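Local structure of putative esterase (Sulfolobus solfataricus P2, 2RAU) at residues I205-S210 / F272-Y278. The protein is probably a lipase or esterase of the alpha/beta-hydrolase superfamily, which would hydrolyse ester bonds, and it binds calcium. Residues are numbered along the deposited sequence.
Sequences IYVIPS and FDPYWPY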
loop_
_atom_site.group_PDB
_atom_site.type_symbol
_atom_site.label_atom_id
_atom_site.label_comp_id
_atom_site.label_asym_id
_atom_site.label_seq_id
_atom_site.Cartn_x
_atom_site.Cartn_y
_atom_site.Cartn_z
ATOM N N ILE A 205 -18.075 14.891 -7.083
ATOM C CA ILE A 205 -17.270 14.352 -5.987
ATOM C C ILE A 205 -16.593 13.152 -6.587
ATOM O O ILE A 205 -17.267 12.170 -6.875
ATOM C CB ILE A 205 -18.139 13.881 -4.770
ATOM C CG1 ILE A 205 -18.960 15.054 -4.203
ATOM C CG2 ILE A 205 -17.264 13.267 -3.662
ATOM C CD1 ILE A 205 -19.997 14.626 -3.191
ATOM N N TYR A 206 -15.284 13.256 -6.816
ATOM C CA TYR A 206 -14.543 12.265 -7.566
ATOM C C TYR A 206 -13.598 11.461 -6.747
ATOM O O TYR A 206 -13.180 10.392 -7.209
ATOM C CB TYR A 206 -13.788 12.917 -8.746
ATOM C CG TYR A 206 -14.688 13.561 -9.756
ATOM C CD1 TYR A 206 -15.288 12.791 -10.768
ATOM C CD2 TYR A 206 -14.957 14.925 -9.722
ATOM C CE1 TYR A 206 -16.107 13.351 -11.689
ATOM C CE2 TYR A 206 -15.823 15.484 -10.637
ATOM C CZ TYR A 206 -16.378 14.698 -11.604
ATOM O OH TYR A 206 -17.181 15.262 -12.531
ATOM N N VAL A 207 -13.303 11.932 -5.533
ATOM C CA VAL A 207 -12.280 11.354 -4.683
ATOM C C VAL A 207 -12.746 11.196 -3.235
ATOM O O VAL A 207 -13.662 11.886 -2.796
ATOM C CB VAL A 207 -10.980 12.188 -4.702
ATOM C CG1 VAL A 207 -10.302 12.184 -6.094
ATOM C CG2 VAL A 207 -11.233 13.623 -4.178
ATOM N N ILE A 208 -12.095 10.276 -2.521
ATOM C CA ILE A 208 -12.260 10.046 -1.100
ATOM C C ILE A 208 -11.000 10.660 -0.443
ATOM O O ILE A 208 -9.885 10.288 -0.785
ATOM C CB ILE A 208 -12.277 8.535 -0.725
ATOM C CG1 ILE A 208 -13.249 7.753 -1.622
ATOM C CG2 ILE A 208 -12.567 8.365 0.807
ATOM C CD1 ILE A 208 -12.939 6.250 -1.717
ATOM N N PRO A 209 -11.175 11.613 0.465
ATOM C CA PRO A 209 -10.030 12.194 1.118
ATOM C C PRO A 209 -9.516 11.327 2.285
ATOM O O PRO A 209 -10.281 10.702 3.021
ATOM C CB PRO A 209 -10.581 13.498 1.663
ATOM C CG PRO A 209 -12.008 13.146 1.960
ATOM C CD PRO A 209 -12.427 12.263 0.883
ATOM N N SER A 210 -8.216 11.332 2.458
ATOM C CA SER A 210 -7.591 10.662 3.562
ATOM C C SER A 210 -7.805 11.471 4.834
ATOM O O SER A 210 -7.887 12.673 4.778
ATOM C CB SER A 210 -6.087 10.579 3.295
ATOM O OG SER A 210 -5.392 10.017 4.385
ATOM N N PHE A 272 0.503 9.664 3.884
ATOM C CA PHE A 272 -0.444 9.277 2.851
ATOM C C PHE A 272 -0.592 10.358 1.759
ATOM O O PHE A 272 -0.366 11.520 2.006
ATOM C CB PHE A 272 -1.838 9.064 3.446
ATOM C CG PHE A 272 -2.046 7.699 4.133
ATOM C CD1 PHE A 272 -1.536 6.543 3.604
ATOM C CD2 PHE A 272 -2.782 7.624 5.286
ATOM C CE1 PHE A 272 -1.749 5.329 4.210
ATOM C CE2 PHE A 272 -3.017 6.393 5.893
ATOM C CZ PHE A 272 -2.476 5.262 5.354
ATOM N N ASP A 273 -1.014 9.925 0.558
ATOM C CA ASP A 273 -1.548 10.816 -0.462
ATOM C C ASP A 273 -2.889 11.395 0.023
ATOM O O ASP A 273 -3.571 10.798 0.821
ATOM C CB ASP A 273 -1.782 10.073 -1.782
ATOM C CG ASP A 273 -0.488 9.696 -2.501
ATOM O OD1 ASP A 273 0.438 10.535 -2.530
ATOM O OD2 ASP A 273 -0.480 8.626 -3.175
ATOM N N PRO A 274 -3.261 12.587 -0.458
ATOM C CA PRO A 274 -4.495 13.205 0.026
ATOM C C PRO A 274 -5.811 12.581 -0.427
ATOM O O PRO A 274 -6.823 12.728 0.237
ATOM C CB PRO A 274 -4.398 14.635 -0.543
ATOM C CG PRO A 274 -3.445 14.513 -1.714
ATOM C CD PRO A 274 -2.493 13.463 -1.352
ATOM N N TYR A 275 -5.802 11.976 -1.607
ATOM C CA TYR A 275 -7.023 11.553 -2.284
ATOM C C TYR A 275 -6.912 10.231 -2.999
ATOM O O TYR A 275 -5.845 9.846 -3.486
ATOM C CB TYR A 275 -7.430 12.588 -3.320
ATOM C CG TYR A 275 -7.616 14.013 -2.823
ATOM C CD1 TYR A 275 -8.620 14.309 -1.899
ATOM C CD2 TYR A 275 -6.871 15.064 -3.342
ATOM C CE1 TYR A 275 -8.829 15.621 -1.455
ATOM C CE2 TYR A 275 -7.101 16.366 -2.943
ATOM C CZ TYR A 275 -8.091 16.627 -2.001
ATOM O OH TYR A 275 -8.359 17.898 -1.576
ATOM N N TRP A 276 -8.061 9.575 -3.115
ATOM C CA TRP A 276 -8.187 8.278 -3.762
ATOM C C TRP A 276 -9.434 8.321 -4.645
ATOM O O TRP A 276 -10.429 8.814 -4.224
ATOM C CB TRP A 276 -8.358 7.188 -2.724
ATOM C CG TRP A 276 -8.257 5.809 -3.235
ATOM C CD1 TRP A 276 -9.288 4.923 -3.450
ATOM C CD2 TRP A 276 -7.054 5.114 -3.601
ATOM N NE1 TRP A 276 -8.785 3.721 -3.930
ATOM C CE2 TRP A 276 -7.421 3.818 -4.028
ATOM C CE3 TRP A 276 -5.705 5.451 -3.599
ATOM C CZ2 TRP A 276 -6.476 2.867 -4.434
ATOM C CZ3 TRP A 276 -4.784 4.503 -3.984
ATOM C CH2 TRP A 276 -5.167 3.225 -4.391
ATOM N N PRO A 277 -9.356 7.815 -5.893
ATOM C CA PRO A 277 -10.511 7.895 -6.757
ATOM C C PRO A 277 -11.662 7.006 -6.331
ATOM O O PRO A 277 -11.484 5.824 -5.968
ATOM C CB PRO A 277 -9.957 7.463 -8.115
ATOM C CG PRO A 277 -8.859 6.491 -7.749
ATOM C CD PRO A 277 -8.215 7.143 -6.547
ATOM N N TYR A 278 -12.850 7.588 -6.338
ATOM C CA TYR A 278 -14.086 6.809 -6.156
ATOM C C TYR A 278 -14.294 5.716 -7.204
ATOM O O TYR A 278 -14.943 4.709 -6.928
ATOM C CB TYR A 278 -15.351 7.728 -6.150
ATOM C CG TYR A 278 -15.827 8.072 -4.743
ATOM C CD1 TYR A 278 -16.428 7.106 -3.941
ATOM C CD2 TYR A 278 -15.705 9.357 -4.229
ATOM C CE1 TYR A 278 -16.876 7.406 -2.655
ATOM C CE2 TYR A 278 -16.126 9.648 -2.949
ATOM C CZ TYR A 278 -16.721 8.662 -2.169
ATOM O OH TYR A 278 -17.140 8.931 -0.878
#
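I208 forms the apolar centre of a two-stranded antiparallel ribbon, 207-209 against 275-277, in the insertion between core strands 170-176 and 297-302, probably the cap of this likely alpha/beta-hydrolase; 61 residues, including three helices, separate segments 205-210 and 272-278. Its CG1 lies 3.6 Å from the Y278 ring centroid, almost on the ring normal, a CH-pi contact. On the ribbon face it shares with W276, I208 CD1 lies 4.3 Å from W276 CD1, at the edge of an indole that packs edge-to-face with F153. Across the ribbon, V207 CG2 touches Y275 CD1 at 3.5 Å, and P209 borders that ring. The principle is that a beta ladder tolerates proline where its missing amide hydrogen is not needed: P209 and P277 occupy non-hydrogen-bonded positions. I208 and W276 form the hydrogen-bonded pair; I208 O also accepts from W60 NE1. Single backbone hydrogen bonds flank the ladder: Y278 N to Y206 O at 3.0 Å and, where S210 OG is hydrogen-bonded to G212 N, S210 N to P274 O at 3.0 Å.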